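Activated BY transcription factor SSRB (Salmonella enterica, PDB 2WNW) belongs to glycoside hydrolase family 30, in which a parallel beta/alpha (TIM) barrel is joined to a beta-sandwich domain. Local coordinates at residues 49-54 with 327-332; 86-91 with 139-144. All coordinates share one frame; numbering follows the deposited sequence.

Interaction 1 of 2, residues 49-54 with 327-332; sequences GGSFTE and GFIDWN
Thr53 starts with CB 3.5 Å from Asn332 OD1. One branch, CG2, comes 3.2 Å from Asn332 OD1 and 3.5 Å from CH2 in the six-membered ring of Trp331. The other, OG1, sits in the crowded position between backbone N and carbonyl carbon (chi1 57°), from which it donates to OD1 of Asn332 at 2.7 Å, in the plane of that amide. OG1 also accepts from the backbone N of Ala56, making Thr53 the N-cap of the next helix; a threonine thus supplies both a two-way hydroxyl and a methyl for the ring. Behind it, strands 49-51 and 327-330 run parallel as first and last strands of the TIM barrel, so their pairing closes it. The rung from Asp330 N to Gly49 O is almost straight (176°). A beta bulge then shifts the register by one residue, and Ser51 N binds Trp331 O. Gly50, lacking a side chain, brings its CA to 3.5 Å from Asp330 O in a CH···O contact. That carbonyl also accepts a hydrogen bond on a lone pair from Ser51 OG, 2.7 Å away. The small serine lies against the indole edge, its OG 3.4 Å from Trp331 CE3.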
loop_
_atom_site.group_PDB
_atom_site.type_symbol
_atom_site.label_atom_id
_atom_site.label_comp_id
_atom_site.label_asym_id
_atom_site.label_seq_id
_atom_site.Cartn_x
_atom_site.Cartn_y
_atom_site.Cartn_z
ATOM N N GLY A 49 -0.838 -11.207 20.371
ATOM C CA GLY A 49 -0.780 -12.425 21.156
ATOM C C GLY A 49 -0.551 -13.673 20.330
ATOM O O GLY A 49 -0.197 -13.596 19.151
ATOM N N GLY A 50 -0.754 -14.824 20.964
ATOM C CA GLY A 50 -0.575 -16.105 20.307
ATOM C C GLY A 50 -1.691 -17.063 20.684
ATOM O O GLY A 50 -2.628 -16.683 21.392
ATOM N N SER A 51 -1.583 -18.314 20.253
ATOM C CA SER A 51 -2.644 -19.276 20.524
ATOM C C SER A 51 -2.358 -20.396 21.506
ATOM O O SER A 51 -1.260 -20.953 21.548
ATOM C CB SER A 51 -3.115 -19.895 19.210
ATOM O OG SER A 51 -3.417 -18.892 18.256
ATOM N N PHE A 52 -3.383 -20.717 22.288
ATOM C CA PHE A 52 -3.332 -21.800 23.254
ATOM C C PHE A 52 -3.997 -22.986 22.556
ATOM O O PHE A 52 -5.156 -22.892 22.152
ATOM C CB PHE A 52 -4.158 -21.476 24.507
ATOM C CG PHE A 52 -3.713 -20.244 25.247
ATOM C CD1 PHE A 52 -4.532 -19.120 25.303
ATOM C CD2 PHE A 52 -2.504 -20.225 25.931
ATOM C CE1 PHE A 52 -4.155 -17.993 26.032
ATOM C CE2 PHE A 52 -2.115 -19.102 26.663
ATOM C CZ PHE A 52 -2.944 -17.986 26.714
ATOM N N THR A 53 -3.268 -24.083 22.396
ATOM C CA THR A 53 -3.821 -25.289 21.782
ATOM C C THR A 53 -3.505 -26.441 22.723
ATOM O O THR A 53 -2.670 -26.299 23.614
ATOM C CB THR A 53 -3.167 -25.597 20.419
ATOM O OG1 THR A 53 -1.749 -25.718 20.588
ATOM C CG2 THR A 53 -3.472 -24.493 19.414
ATOM N N GLU A 54 -4.170 -27.577 22.540
ATOM C CA GLU A 54 -3.889 -28.722 23.392
ATOM C C GLU A 54 -2.407 -29.064 23.254
ATOM O O GLU A 54 -1.753 -29.429 24.229
ATOM C CB GLU A 54 -4.742 -29.932 22.996
ATOM C CG GLU A 54 -4.223 -31.241 23.593
ATOM C CD GLU A 54 -5.254 -32.349 23.601
ATOM O OE1 GLU A 54 -6.036 -32.425 24.573
ATOM O OE2 GLU A 54 -5.285 -33.139 22.636
ATOM N N GLY A 327 -5.698 -6.146 14.854
ATOM C CA GLY A 327 -5.013 -6.930 15.868
ATOM C C GLY A 327 -4.231 -8.088 15.293
ATOM O O GLY A 327 -4.460 -8.491 14.152
ATOM N N PHE A 328 -3.317 -8.632 16.095
ATOM C CA PHE A 328 -2.464 -9.734 15.673
ATOM C C PHE A 328 -2.480 -10.912 16.639
ATOM O O PHE A 328 -2.226 -10.752 17.837
ATOM C CB PHE A 328 -1.019 -9.231 15.523
ATOM C CG PHE A 328 0.010 -10.330 15.369
ATOM C CD1 PHE A 328 0.321 -10.845 14.113
ATOM C CD2 PHE A 328 0.671 -10.844 16.484
ATOM C CE1 PHE A 328 1.276 -11.853 13.965
ATOM C CE2 PHE A 328 1.630 -11.857 16.351
ATOM C CZ PHE A 328 1.933 -12.360 15.084
ATOM N N ILE A 329 -2.782 -12.093 16.113
ATOM C CA ILE A 329 -2.767 -13.303 16.915
ATOM C C ILE A 329 -1.997 -14.380 16.161
ATOM O O ILE A 329 -2.414 -14.837 15.091
ATOM C CB ILE A 329 -4.174 -13.844 17.222
ATOM C CG1 ILE A 329 -5.047 -12.738 17.828
ATOM C CG2 ILE A 329 -4.060 -14.993 18.229
ATOM C CD1 ILE A 329 -6.461 -13.191 18.160
ATOM N N ASP A 330 -0.861 -14.762 16.729
ATOM C CA ASP A 330 0.003 -15.794 16.172
ATOM C C ASP A 330 -0.678 -17.141 16.424
ATOM O O ASP A 330 -1.638 -17.220 17.191
ATOM C CB ASP A 330 1.360 -15.730 16.881
ATOM C CG ASP A 330 2.342 -16.785 16.400
ATOM O OD1 ASP A 330 2.324 -17.143 15.201
ATOM O OD2 ASP A 330 3.155 -17.241 17.230
ATOM N N TRP A 331 -0.197 -18.190 15.768
ATOM C CA TRP A 331 -0.759 -19.525 15.961
ATOM C C TRP A 331 -0.124 -20.051 17.257
ATOM O O TRP A 331 0.128 -19.263 18.173
ATOM C CB TRP A 331 -0.410 -20.403 14.751
ATOM C CG TRP A 331 -1.112 -21.750 14.634
ATOM C CD1 TRP A 331 -0.723 -22.787 13.833
ATOM C CD2 TRP A 331 -2.310 -22.192 15.304
ATOM N NE1 TRP A 331 -1.593 -23.842 13.961
ATOM C CE2 TRP A 331 -2.576 -23.508 14.855
ATOM C CE3 TRP A 331 -3.182 -21.609 16.237
ATOM C CZ2 TRP A 331 -3.677 -24.253 15.308
ATOM C CZ3 TRP A 331 -4.281 -22.350 16.690
ATOM C CH2 TRP A 331 -4.515 -23.660 16.223
ATOM N N ASN A 332 0.149 -21.353 17.343
ATOM C CA ASN A 332 0.736 -21.936 18.560
ATOM C C ASN A 332 1.801 -21.074 19.240
ATOM O O ASN A 332 2.794 -20.697 18.625
ATOM C CB ASN A 332 1.366 -23.299 18.263
ATOM C CG ASN A 332 0.391 -24.274 17.657
ATOM O OD1 ASN A 332 -0.445 -24.859 18.355
ATOM N ND2 ASN A 332 0.488 -24.456 16.344
#

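Interaction 2 of 2, residues 86-91 with 139-144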
loop_
_atom_site.group_PDB
_atom_site.type_symbol
_atom_site.label_atom_id
_atom_site.label_comp_id
_atom_site.label_asym_id
_atom_site.label_seq_id
_atom_site.Cartn_x
_atom_site.Cartn_y
_atom_site.Cartn_z
ATOM N N ALA A 86 -5.282 -13.558 22.543
ATOM C CA ALA A 86 -5.050 -14.989 22.419
ATOM C C ALA A 86 -6.219 -15.632 21.691
ATOM O O ALA A 86 -7.328 -15.095 21.670
ATOM C CB ALA A 86 -4.876 -15.629 23.797
ATOM N N ARG A 87 -5.954 -16.777 21.076
ATOM C CA ARG A 87 -6.988 -17.530 20.378
ATOM C C ARG A 87 -6.837 -18.961 20.863
ATOM O O ARG A 87 -5.725 -19.419 21.133
ATOM C CB ARG A 87 -6.792 -17.446 18.859
ATOM C CG ARG A 87 -7.827 -18.217 18.028
ATOM C CD ARG A 87 -7.942 -17.615 16.624
ATOM N NE ARG A 87 -8.823 -18.359 15.718
ATOM C CZ ARG A 87 -8.409 -19.281 14.848
ATOM N NH1 ARG A 87 -7.120 -19.594 14.758
ATOM N NH2 ARG A 87 -9.279 -19.871 14.040
ATOM N N MET A 88 -7.958 -19.654 21.001
ATOM C CA MET A 88 -7.947 -21.038 21.458
ATOM C C MET A 88 -9.062 -21.803 20.759
ATOM O O MET A 88 -10.050 -21.215 20.320
ATOM C CB MET A 88 -8.113 -21.089 22.977
ATOM C CG MET A 88 -9.285 -20.280 23.506
ATOM S SD MET A 88 -9.058 -19.933 25.257
ATOM C CE MET A 88 -10.608 -19.117 25.654
ATOM N N PRO A 89 -8.913 -23.127 20.640
ATOM C CA PRO A 89 -9.909 -23.964 19.979
ATOM C C PRO A 89 -11.055 -24.485 20.837
ATOM O O PRO A 89 -10.871 -24.823 22.010
ATOM C CB PRO A 89 -9.064 -25.104 19.427
ATOM C CG PRO A 89 -8.088 -25.321 20.544
ATOM C CD PRO A 89 -7.681 -23.898 20.911
ATOM N N ILE A 90 -12.237 -24.528 20.229
ATOM C CA ILE A 90 -13.438 -25.066 20.856
ATOM C C ILE A 90 -13.427 -26.483 20.274
ATOM O O ILE A 90 -13.737 -26.685 19.098
ATOM C CB ILE A 90 -14.702 -24.285 20.411
ATOM C CG1 ILE A 90 -14.601 -22.835 20.894
ATOM C CG2 ILE A 90 -15.962 -24.958 20.959
ATOM C CD1 ILE A 90 -15.757 -21.935 20.455
ATOM N N GLN A 91 -13.044 -27.441 21.116
ATOM C CA GLN A 91 -12.874 -28.849 20.752
ATOM C C GLN A 91 -11.528 -28.944 20.022
ATOM O O GLN A 91 -10.819 -27.948 19.896
ATOM C CB GLN A 91 -14.036 -29.373 19.894
ATOM C CG GLN A 91 -15.390 -29.244 20.602
ATOM C CD GLN A 91 -16.484 -30.121 20.015
ATOM O OE1 GLN A 91 -16.584 -30.295 18.796
ATOM N NE2 GLN A 91 -17.331 -30.657 20.885
ATOM N N LEU A 139 -9.486 -12.837 25.197
ATOM C CA LEU A 139 -9.442 -14.174 24.619
ATOM C C LEU A 139 -10.499 -14.448 23.551
ATOM O O LEU A 139 -11.666 -14.070 23.693
ATOM C CB LEU A 139 -9.559 -15.217 25.738
ATOM C CG LEU A 139 -8.602 -15.027 26.923
ATOM C CD1 LEU A 139 -8.891 -16.067 28.000
ATOM C CD2 LEU A 139 -7.163 -15.140 26.450
ATOM N N MET A 140 -10.072 -15.120 22.489
ATOM C CA MET A 140 -10.944 -15.474 21.378
ATOM C C MET A 140 -10.994 -16.994 21.229
ATOM O O MET A 140 -9.969 -17.664 21.328
ATOM C CB MET A 140 -10.411 -14.852 20.089
ATOM C CG MET A 140 -11.222 -15.171 18.842
ATOM S SD MET A 140 -10.494 -14.369 17.399
ATOM C CE MET A 140 -11.586 -14.904 16.088
ATOM N N ALA A 141 -12.186 -17.534 20.998
ATOM C CA ALA A 141 -12.342 -18.976 20.831
ATOM C C ALA A 141 -12.932 -19.255 19.456
ATOM O O ALA A 141 -13.841 -18.551 19.010
ATOM C CB ALA A 141 -13.248 -19.543 21.926
ATOM N N SER A 142 -12.399 -20.276 18.786
ATOM C CA SER A 142 -12.847 -20.665 17.450
ATOM C C SER A 142 -12.909 -22.183 17.333
ATOM O O SER A 142 -12.046 -22.884 17.855
ATOM C CB SER A 142 -11.870 -20.161 16.376
ATOM O OG SER A 142 -11.679 -18.761 16.437
ATOM N N PRO A 143 -13.932 -22.708 16.638
ATOM C CA PRO A 143 -14.051 -24.158 16.474
ATOM C C PRO A 143 -13.410 -24.595 15.158
ATOM O O PRO A 143 -13.408 -23.846 14.185
ATOM C CB PRO A 143 -15.565 -24.398 16.431
ATOM C CG PRO A 143 -16.203 -23.039 16.693
ATOM C CD PRO A 143 -15.182 -22.039 16.252
ATOM N N TRP A 144 -12.860 -25.802 15.142
ATOM C CA TRP A 144 -12.286 -26.359 13.931
ATOM C C TRP A 144 -13.329 -27.356 13.413
ATOM O O TRP A 144 -13.423 -27.617 12.213
ATOM C CB TRP A 144 -10.964 -27.069 14.239
ATOM C CG TRP A 144 -9.728 -26.231 13.977
ATOM C CD1 TRP A 144 -8.762 -26.477 13.043
ATOM C CD2 TRP A 144 -9.312 -25.046 14.677
ATOM N NE1 TRP A 144 -7.770 -25.526 13.118
ATOM C CE2 TRP A 144 -8.081 -24.636 14.111
ATOM C CE3 TRP A 144 -9.857 -24.292 15.725
ATOM C CZ2 TRP A 144 -7.384 -23.504 14.559
ATOM C CZ3 TRP A 144 -9.162 -23.161 16.173
ATOM C CH2 TRP A 144 -7.938 -22.782 15.587
HETATM O O HOH W 1 -12.726 -27.900 16.944
#
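Two hydrogen bonds grip Ser142 OG: one to the hydroxyl of Ser192, the other from Arg87 NE at 3.0 Å, its N-H···O angle 147°. Arginine suits this place because its chain, with CG anti to the backbone N (chi1 180°) and extended to NE, carries several N-H groups into the barrel interior. NH1 makes a salt bridge with Glu294, and NH2 a second with Asp239 and a hydrogen bond with Asn195; two carboxylates thus balance the buried guanidinium and would probably keep it charged. Trp144 approaches tip to tip over one face of the guanidinium, Trp144 CH2 lying 3.4 Å from Arg87 NH1 and the two planes 38° apart. Trp144 CZ3 touches Pro89 CB at 3.8 Å. The parallel backbones pair in regular register, Met88 N donating a hydrogen bond to Met140 O nearly along the C=O axis. A water bridges Ile90 O and Trp144 N. The other face of the sheet is apolar: Ile90 CG1 packs 3.7 Å from the compact Ala141 CB, and Ala86 CB meets Leu139 CD2. There Met88 and Ala141 lie on Tyr177 of helix 167-183 and Pro143 on Trp170, while strands 48-51 and 190-192 flank the pair.

The centres of the two interactions are about 9 Å apart in one eight-stranded barrel. Along the chain the order is 49-54, 86-91, 139-144, 327-332: interaction 2 joins the second and third strands, and interaction 1 brings the eighth back to the first. Strands 48-51 and 85-90 are neighbours, so the four segments form a continuous arc of wall; Phe52 N probably hydrogen-bonds to Arg87 O, 2.9 Å away. At the C-terminal end of the barrel strands, the indoles of Trp331 and Trp144 meet with planes about 15° apart, Trp331 CH2 lying 3.3 Å from Trp144 CZ2. Each indole NE1 hydrogen-bonds to bound glycerol, probably from the crystallisation liquor but consistent with a pocket here.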